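Local coordinates for protein free methionine-R-sulfoxide reductase (Saccharomyces cerevisiae, PDB 1F5M) that catalyses the reversible reduction of the R-enantiomer of free methionine sulfoxide to methionine and helps protect yeast against oxidative stress, at residues N20-L25 with K163-K168; E26-S31 with S50-H55; A56-S59 with D63-W66. One frame throughout, in Å; residues are numbered along the deposited sequence.

Overall arrangement
The three contacts lie in the helical layer that covers one side of the six-stranded antiparallel GAF sheet. Interactions 1 and 2 share helix 21-36 and have centres about 9 Å apart; the F165 ring of interaction 1 also packs on the next turn of helix 21-36, with F165 CD2 3.6 Å from L29 CD1. Interactions 2 and 3 follow each other along helix 42-59, with centres about 11 Å apart, and W54 O packs 3.5 Å from I64 CD1. Interactions 1 and 3, about 13 Å apart, meet through I24. Interaction 3 leads toward the probable redox site: within 63-66, N65 is hydrogen-bonded to D126 and W66 packs on A90, sequence neighbours of the C125-C91 disulfide.

Interaction 1: residues N20-L25 with K163-K168; sequences NKEEIL and KEFLEK
L25 and E22 approach the phenyl ring of F165 from two different directions, one over a face and the other at the edge. The CB of L25 lies 3.3 Å from the ring centroid of F165, only 8° off the normal, which makes this a well-centred CH-pi contact. E22, one helical turn earlier, comes to the edge instead: its OE1 lies close to the ring plane, 3.3 Å from F165 CE1, and the carboxylate is turned 52° against the ring. A bend in the glutamate chain at chi2 (-45°) folds the acid back toward the ring, whereas the F165 side chain points from helix 160-176 toward helix 21-36. The backbones are closest at L25 and F165, whose CA atoms are 6.8 Å apart. This contact joins the start of helix 21-36 to helix 160-176, two members of the helical layer of the GAF fold. E26 and L29 of helix 21-36 also touch F165, and a salt bridge from K21 to D162 ties the same two helices. No hydrogen bond crosses between 20-25 and 163-168. The attraction is therefore dispersion over the ring face, probably helped by the negative oxygen at the slightly positive C-H edge; E164 OE2, 5.8 Å from E22 OE1, would add a mild like-charge term if both acids are ionised.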
loop_
_atom_site.group_PDB
_atom_site.type_symbol
_atom_site.label_atom_id
_atom_site.label_comp_id
_atom_site.label_asym_id
_atom_site.label_seq_id
_atom_site.Cartn_x
_atom_site.Cartn_y
_atom_site.Cartn_z
ATOM N N ASN B 20 -15.159 -10.813 17.991
ATOM C CA ASN B 20 -14.360 -12.038 17.965
ATOM C C ASN B 20 -13.817 -12.252 16.552
ATOM O O ASN B 20 -14.358 -11.717 15.591
ATOM C CB ASN B 20 -15.214 -13.228 18.380
ATOM C CG ASN B 20 -16.463 -13.395 17.517
ATOM O OD1 ASN B 20 -17.571 -13.504 18.047
ATOM N ND2 ASN B 20 -16.292 -13.428 16.199
ATOM N N LYS B 21 -12.762 -13.048 16.429
ATOM C CA LYS B 21 -12.126 -13.283 15.147
ATOM C C LYS B 21 -13.053 -13.649 13.961
ATOM O O LYS B 21 -12.882 -13.121 12.858
ATOM C CB LYS B 21 -11.014 -14.334 15.319
ATOM C CG LYS B 21 -10.132 -14.524 14.079
ATOM C CD LYS B 21 -8.931 -15.365 14.414
ATOM C CE LYS B 21 -7.958 -15.434 13.251
ATOM N NZ LYS B 21 -6.708 -16.165 13.652
ATOM N N GLU B 22 -14.033 -14.532 14.165
ATOM C CA GLU B 22 -14.918 -14.869 13.053
ATOM C C GLU B 22 -15.660 -13.637 12.556
ATOM O O GLU B 22 -15.808 -13.449 11.352
ATOM C CB GLU B 22 -15.918 -15.970 13.452
ATOM C CG GLU B 22 -15.240 -17.226 14.083
ATOM C CD GLU B 22 -13.979 -17.724 13.324
ATOM O OE1 GLU B 22 -14.134 -18.191 12.164
ATOM O OE2 GLU B 22 -12.842 -17.658 13.893
ATOM N N GLU B 23 -16.125 -12.797 13.474
ATOM C CA GLU B 23 -16.856 -11.572 13.089
ATOM C C GLU B 23 -15.974 -10.632 12.272
ATOM O O GLU B 23 -16.397 -10.083 11.248
ATOM C CB GLU B 23 -17.312 -10.773 14.319
ATOM C CG GLU B 23 -18.382 -11.401 15.175
ATOM C CD GLU B 23 -18.888 -10.431 16.244
ATOM O OE1 GLU B 23 -18.068 -9.977 17.084
ATOM O OE2 GLU B 23 -20.110 -10.117 16.241
ATOM N N ILE B 24 -14.756 -10.414 12.771
ATOM C CA ILE B 24 -13.799 -9.530 12.131
ATOM C C ILE B 24 -13.453 -9.988 10.711
ATOM O O ILE B 24 -13.423 -9.201 9.774
ATOM C CB ILE B 24 -12.518 -9.434 12.996
ATOM C CG1 ILE B 24 -12.857 -8.747 14.320
ATOM C CG2 ILE B 24 -11.420 -8.694 12.250
ATOM C CD1 ILE B 24 -11.668 -8.582 15.231
ATOM N N LEU B 25 -13.214 -11.268 10.534
ATOM C CA LEU B 25 -12.848 -11.749 9.215
ATOM C C LEU B 25 -14.044 -11.786 8.281
ATOM O O LEU B 25 -13.915 -11.582 7.048
ATOM C CB LEU B 25 -12.208 -13.144 9.338
ATOM C CG LEU B 25 -10.969 -13.181 10.253
ATOM C CD1 LEU B 25 -10.330 -14.564 10.235
ATOM C CD2 LEU B 25 -9.981 -12.140 9.788
ATOM N N LYS B 163 -5.875 -19.277 7.042
ATOM C CA LYS B 163 -5.807 -19.833 5.695
ATOM C C LYS B 163 -7.188 -19.915 5.070
ATOM O O LYS B 163 -7.368 -19.659 3.857
ATOM C CB LYS B 163 -5.232 -21.261 5.727
ATOM C CG LYS B 163 -5.369 -21.978 4.326
ATOM C CD LYS B 163 -4.921 -23.455 4.373
ATOM C CE LYS B 163 -5.324 -24.187 3.088
ATOM N NZ LYS B 163 -4.807 -25.573 3.157
ATOM N N GLU B 164 -8.158 -20.341 5.885
ATOM C CA GLU B 164 -9.502 -20.519 5.395
ATOM C C GLU B 164 -10.054 -19.171 4.946
ATOM O O GLU B 164 -10.577 -19.073 3.824
ATOM C CB GLU B 164 -10.411 -21.124 6.469
ATOM C CG GLU B 164 -11.794 -21.452 5.958
ATOM C CD GLU B 164 -12.599 -22.304 6.920
ATOM O OE1 GLU B 164 -13.224 -23.247 6.423
ATOM O OE2 GLU B 164 -12.611 -22.048 8.161
ATOM N N PHE B 165 -9.953 -18.153 5.788
ATOM C CA PHE B 165 -10.461 -16.831 5.387
ATOM C C PHE B 165 -9.644 -16.195 4.275
ATOM O O PHE B 165 -10.208 -15.525 3.391
ATOM C CB PHE B 165 -10.554 -15.858 6.578
ATOM C CG PHE B 165 -11.878 -15.963 7.357
ATOM C CD1 PHE B 165 -11.948 -16.651 8.590
ATOM C CD2 PHE B 165 -13.066 -15.406 6.838
ATOM C CE1 PHE B 165 -13.172 -16.785 9.296
ATOM C CE2 PHE B 165 -14.321 -15.531 7.533
ATOM C CZ PHE B 165 -14.372 -16.218 8.764
ATOM N N LEU B 166 -8.326 -16.376 4.279
ATOM C CA LEU B 166 -7.554 -15.726 3.225
ATOM C C LEU B 166 -7.774 -16.419 1.888
ATOM O O LEU B 166 -7.649 -15.775 0.839
ATOM C CB LEU B 166 -6.073 -15.692 3.555
ATOM C CG LEU B 166 -5.694 -14.807 4.729
ATOM C CD1 LEU B 166 -4.198 -15.024 5.068
ATOM C CD2 LEU B 166 -5.923 -13.355 4.375
ATOM N N GLU B 167 -8.076 -17.722 1.892
ATOM C CA GLU B 167 -8.314 -18.383 0.611
ATOM C C GLU B 167 -9.668 -17.939 0.078
ATOM O O GLU B 167 -9.867 -17.956 -1.117
ATOM C CB GLU B 167 -8.228 -19.928 0.721
ATOM C CG GLU B 167 -6.772 -20.388 0.925
ATOM C CD GLU B 167 -6.536 -21.877 0.708
ATOM O OE1 GLU B 167 -7.510 -22.653 0.807
ATOM O OE2 GLU B 167 -5.362 -22.268 0.447
ATOM N N LYS B 168 -10.600 -17.535 0.940
ATOM C CA LYS B 168 -11.898 -17.067 0.449
ATOM C C LYS B 168 -11.665 -15.690 -0.180
ATOM O O LYS B 168 -12.231 -15.362 -1.234
ATOM C CB LYS B 168 -12.881 -16.871 1.579
ATOM C CG LYS B 168 -13.530 -18.153 2.091
ATOM C CD LYS B 168 -14.283 -17.876 3.412
ATOM C CE LYS B 168 -14.945 -19.161 3.915
ATOM N NZ LYS B 168 -15.595 -18.995 5.241
#

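Interaction 2: residues E26-S31 with S50-H55; sequences EQLLLS and SSLIWH
Helices 26-31 and 50-55 run nearly antiparallel, at 168°, with their axes 10.3 Å apart at closest approach and the shortest CA-CA distance, 6.4 Å, between L28 and L52. They form part of an antiparallel helical hairpin, the pair made by helices 21-36 and 42-59 on one side of the GAF sheet. Across it the contact is apolar, and no hydrogen bond links the two segments. L28 reaches over to the facing helix backbone: with CG anti to its own backbone N (chi1 -178°), the branch is directed across the gap, CG meets L52 CB at 3.8 Å, and CD1 comes within 3.5 Å of L52 O. The same methyl brushes the side chain of I53, 4.3 Å from its CG1. L52 answers in the other direction. Its CG stands beside its own backbone N (chi1 -78°), and its methyls reach the facing helix between L28 and S31, which are one turn apart: L52 CD1 lies 4.0 Å from L28 O, and CD2 meets the S31 side chain. Each leucine thus touches a main-chain carbonyl oxygen of the other helix. I53 continues inward to A67, F69, I148 and I150, one of the points where the hairpin packs on the sheet. L52 also packs on V89 of the second subunit, and S51 OG is hydrogen-bonded to G87 O of that subunit. S31 offers L52 its carbon rather than its hydroxyl: OG is hydrogen-bonded to H12 ND1, while CB lies 3.9 Å from L52 CD2.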
loop_
_atom_site.group_PDB
_atom_site.type_symbol
_atom_site.label_atom_id
_atom_site.label_comp_id
_atom_site.label_asym_id
_atom_site.label_seq_id
_atom_site.Cartn_x
_atom_site.Cartn_y
_atom_site.Cartn_z
ATOM N N GLU B 26 -15.218 -12.053 8.837
ATOM C CA GLU B 26 -16.378 -12.093 7.979
ATOM C C GLU B 26 -16.671 -10.667 7.519
ATOM O O GLU B 26 -17.060 -10.445 6.380
ATOM C CB GLU B 26 -17.588 -12.699 8.714
ATOM C CG GLU B 26 -18.766 -12.918 7.777
ATOM C CD GLU B 26 -18.331 -13.417 6.372
ATOM O OE1 GLU B 26 -17.765 -14.574 6.282
ATOM O OE2 GLU B 26 -18.564 -12.633 5.383
ATOM N N GLN B 27 -16.465 -9.706 8.408
ATOM C CA GLN B 27 -16.684 -8.298 8.065
ATOM C C GLN B 27 -15.689 -7.834 7.027
ATOM O O GLN B 27 -15.969 -6.916 6.257
ATOM C CB GLN B 27 -16.516 -7.401 9.291
ATOM C CG GLN B 27 -17.830 -6.971 9.917
ATOM C CD GLN B 27 -17.634 -6.248 11.246
ATOM O OE1 GLN B 27 -16.779 -5.343 11.366
ATOM N NE2 GLN B 27 -18.434 -6.637 12.261
ATOM N N LEU B 28 -14.502 -8.428 7.043
ATOM C CA LEU B 28 -13.482 -8.028 6.084
ATOM C C LEU B 28 -13.906 -8.499 4.710
ATOM O O LEU B 28 -13.831 -7.733 3.759
ATOM C CB LEU B 28 -12.105 -8.614 6.446
ATOM C CG LEU B 28 -10.939 -8.220 5.533
ATOM C CD1 LEU B 28 -9.689 -8.273 6.318
ATOM C CD2 LEU B 28 -10.833 -9.135 4.317
ATOM N N LEU B 29 -14.356 -9.748 4.595
ATOM C CA LEU B 29 -14.793 -10.283 3.290
ATOM C C LEU B 29 -15.920 -9.408 2.726
ATOM O O LEU B 29 -15.929 -9.103 1.511
ATOM C CB LEU B 29 -15.269 -11.739 3.436
ATOM C CG LEU B 29 -14.202 -12.796 3.816
ATOM C CD1 LEU B 29 -14.891 -14.147 3.939
ATOM C CD2 LEU B 29 -13.030 -12.865 2.784
ATOM N N LEU B 30 -16.858 -8.989 3.595
ATOM C CA LEU B 30 -17.981 -8.133 3.169
ATOM C C LEU B 30 -17.473 -6.743 2.761
ATOM O O LEU B 30 -17.950 -6.182 1.786
ATOM C CB LEU B 30 -19.014 -7.985 4.284
ATOM C CG LEU B 30 -19.744 -9.295 4.610
ATOM C CD1 LEU B 30 -20.722 -9.081 5.757
ATOM C CD2 LEU B 30 -20.469 -9.778 3.348
ATOM N N SER B 31 -16.520 -6.183 3.505
ATOM C CA SER B 31 -15.972 -4.874 3.132
ATOM C C SER B 31 -15.221 -4.987 1.790
ATOM O O SER B 31 -15.322 -4.125 0.943
ATOM C CB SER B 31 -15.002 -4.354 4.199
ATOM O OG SER B 31 -15.655 -3.929 5.396
ATOM N N SER B 50 -5.066 -4.619 1.194
ATOM C CA SER B 50 -3.938 -4.670 2.116
ATOM C C SER B 50 -4.285 -3.911 3.404
ATOM O O SER B 50 -3.927 -4.330 4.493
ATOM C CB SER B 50 -2.656 -4.110 1.456
ATOM O OG SER B 50 -2.715 -2.701 1.307
ATOM N N SER B 51 -5.014 -2.801 3.299
ATOM C CA SER B 51 -5.381 -2.059 4.498
ATOM C C SER B 51 -6.395 -2.838 5.395
ATOM O O SER B 51 -6.341 -2.784 6.626
ATOM C CB SER B 51 -5.977 -0.727 4.066
ATOM O OG SER B 51 -6.328 0.016 5.178
ATOM N N LEU B 52 -7.314 -3.560 4.768
ATOM C CA LEU B 52 -8.337 -4.352 5.461
ATOM C C LEU B 52 -7.607 -5.439 6.279
ATOM O O LEU B 52 -7.804 -5.560 7.509
ATOM C CB LEU B 52 -9.291 -5.028 4.429
ATOM C CG LEU B 52 -10.364 -4.112 3.808
ATOM C CD1 LEU B 52 -11.254 -4.863 2.777
ATOM C CD2 LEU B 52 -11.234 -3.558 4.969
ATOM N N ILE B 53 -6.693 -6.138 5.621
ATOM C CA ILE B 53 -5.954 -7.242 6.263
ATOM C C ILE B 53 -5.110 -6.735 7.430
ATOM O O ILE B 53 -5.157 -7.284 8.521
ATOM C CB ILE B 53 -5.054 -7.940 5.243
ATOM C CG1 ILE B 53 -5.934 -8.589 4.165
ATOM C CG2 ILE B 53 -4.145 -8.983 5.933
ATOM C CD1 ILE B 53 -5.168 -9.011 2.953
ATOM N N TRP B 54 -4.414 -5.623 7.204
ATOM C CA TRP B 54 -3.530 -5.047 8.195
ATOM C C TRP B 54 -4.309 -4.728 9.480
ATOM O O TRP B 54 -3.928 -5.147 10.571
ATOM C CB TRP B 54 -2.889 -3.722 7.650
ATOM C CG TRP B 54 -2.088 -3.008 8.747
ATOM C CD1 TRP B 54 -2.584 -2.230 9.752
ATOM C CD2 TRP B 54 -0.698 -3.135 8.987
ATOM N NE1 TRP B 54 -1.585 -1.864 10.608
ATOM C CE2 TRP B 54 -0.406 -2.403 10.163
ATOM C CE3 TRP B 54 0.347 -3.814 8.328
ATOM C CZ2 TRP B 54 0.894 -2.314 10.700
ATOM C CZ3 TRP B 54 1.644 -3.731 8.862
ATOM C CH2 TRP B 54 1.904 -2.978 10.042
ATOM N N HIS B 55 -5.385 -3.946 9.343
ATOM C CA HIS B 55 -6.178 -3.552 10.487
ATOM C C HIS B 55 -6.898 -4.700 11.170
ATOM O O HIS B 55 -7.050 -4.678 12.393
ATOM C CB HIS B 55 -7.150 -2.458 10.075
ATOM C CG HIS B 55 -6.463 -1.166 9.749
ATOM N ND1 HIS B 55 -6.035 -0.279 10.726
ATOM C CD2 HIS B 55 -6.006 -0.680 8.574
ATOM C CE1 HIS B 55 -5.338 0.689 10.161
ATOM N NE2 HIS B 55 -5.300 0.464 8.853
#

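Interaction 3: residues A56-S59 with D63-W66; sequences AYKS and DINW
The last turn of helix 42-59 comes back close to the chain entering strand 64-72, the nearest CA atoms being those of K58 and D63, 6.5 Å apart. They form the short helix-to-strand connection by which the GAF fold passes from its helical layer into the antiparallel sheet. K58 spans this corner. Its chain bends at chi2 (-50°) and brings NZ to the carbonyl of I64, where the N-to-O distance is 2.9 Å; the donor sits in the carbonyl plane, on a lone pair, at a C=O...N angle of 144°. The same ammonium also makes a longer salt bridge to D63, with NZ 3.4 Å from OD1, so a single lysine holds both a main-chain oxygen and the carboxylate just before it. Next to this polar link the contact is apolar. I64 turns both branches toward the root of Y57, CG2 at 3.7 Å and CD1 at 3.8 Å from Y57 CB. The tyrosine ring then leads away, packing on I150 and ending with OH hydrogen-bonded to D162 at the start of helix 160-176. A classic beta bulge follows, in which N65 and W66 are both paired with D151 of strand 144-152. Within the last helical turn S59 OG donates to A56 O at 3.0 Å, with the donor tilted 27° out of the A56 carbonyl plane.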
loop_
_atom_site.group_PDB
_atom_site.type_symbol
_atom_site.label_atom_id
_atom_site.label_comp_id
_atom_site.label_asym_id
_atom_site.label_seq_id
_atom_site.Cartn_x
_atom_site.Cartn_y
_atom_site.Cartn_z
ATOM N N ALA B 56 -7.368 -5.666 10.404
ATOM C CA ALA B 56 -8.018 -6.836 11.017
ATOM C C ALA B 56 -7.035 -7.539 11.961
ATOM O O ALA B 56 -7.359 -7.838 13.133
ATOM C CB ALA B 56 -8.474 -7.828 9.958
ATOM N N TYR B 57 -5.840 -7.826 11.466
ATOM C CA TYR B 57 -4.889 -8.515 12.329
ATOM C C TYR B 57 -4.418 -7.685 13.502
ATOM O O TYR B 57 -4.121 -8.242 14.563
ATOM C CB TYR B 57 -3.699 -9.053 11.523
ATOM C CG TYR B 57 -4.091 -10.351 10.881
ATOM C CD1 TYR B 57 -4.701 -10.366 9.631
ATOM C CD2 TYR B 57 -4.021 -11.554 11.606
ATOM C CE1 TYR B 57 -5.257 -11.535 9.115
ATOM C CE2 TYR B 57 -4.575 -12.727 11.100
ATOM C CZ TYR B 57 -5.198 -12.709 9.859
ATOM O OH TYR B 57 -5.848 -13.815 9.369
ATOM N N LYS B 58 -4.372 -6.360 13.339
ATOM C CA LYS B 58 -3.945 -5.502 14.436
ATOM C C LYS B 58 -4.987 -5.608 15.533
ATOM O O LYS B 58 -4.640 -5.663 16.710
ATOM C CB LYS B 58 -3.822 -4.011 13.994
ATOM C CG LYS B 58 -2.437 -3.627 13.421
ATOM C CD LYS B 58 -1.336 -4.100 14.376
ATOM C CE LYS B 58 0.094 -3.697 13.994
ATOM N NZ LYS B 58 1.148 -4.617 14.669
ATOM N N SER B 59 -6.269 -5.635 15.161
ATOM C CA SER B 59 -7.309 -5.697 16.179
ATOM C C SER B 59 -7.403 -7.087 16.800
ATOM O O SER B 59 -7.807 -7.198 17.954
ATOM C CB SER B 59 -8.662 -5.236 15.627
ATOM O OG SER B 59 -9.254 -6.231 14.849
ATOM N N ASP B 63 0.723 -9.422 16.361
ATOM C CA ASP B 63 1.699 -8.347 16.134
ATOM C C ASP B 63 2.285 -8.418 14.727
ATOM O O ASP B 63 3.461 -8.717 14.547
ATOM C CB ASP B 63 2.787 -8.461 17.204
ATOM C CG ASP B 63 3.596 -7.209 17.373
ATOM O OD1 ASP B 63 3.310 -6.126 16.793
ATOM O OD2 ASP B 63 4.546 -7.293 18.145
ATOM N N ILE B 64 1.462 -8.156 13.709
ATOM C CA ILE B 64 1.949 -8.220 12.338
ATOM C C ILE B 64 2.790 -6.984 11.973
ATOM O O ILE B 64 2.650 -5.929 12.594
ATOM C CB ILE B 64 0.785 -8.362 11.316
ATOM C CG1 ILE B 64 -0.122 -7.124 11.391
ATOM C CG2 ILE B 64 -0.017 -9.644 11.619
ATOM C CD1 ILE B 64 -0.903 -6.909 10.159
ATOM N N ASN B 65 3.685 -7.155 11.000
ATOM C CA ASN B 65 4.555 -6.107 10.493
ATOM C C ASN B 65 4.433 -5.978 8.980
ATOM O O ASN B 65 5.037 -5.095 8.385
ATOM C CB ASN B 65 6.038 -6.305 10.875
ATOM C CG ASN B 65 6.573 -7.705 10.592
ATOM O OD1 ASN B 65 6.020 -8.698 11.040
ATOM N ND2 ASN B 65 7.697 -7.774 9.890
ATOM N N TRP B 66 3.628 -6.820 8.356
ATOM C CA TRP B 66 3.478 -6.658 6.915
ATOM C C TRP B 66 2.249 -7.361 6.455
ATOM O O TRP B 66 1.952 -8.484 6.926
ATOM C CB TRP B 66 4.668 -7.234 6.196
ATOM C CG TRP B 66 4.982 -6.596 4.909
ATOM C CD1 TRP B 66 5.780 -5.495 4.728
ATOM C CD2 TRP B 66 4.591 -7.027 3.599
ATOM N NE1 TRP B 66 5.918 -5.227 3.401
ATOM C CE2 TRP B 66 5.207 -6.138 2.674
ATOM C CE3 TRP B 66 3.801 -8.065 3.111
ATOM C CZ2 TRP B 66 5.056 -6.257 1.296
ATOM C CZ3 TRP B 66 3.651 -8.198 1.720
ATOM C CH2 TRP B 66 4.283 -7.291 0.831
#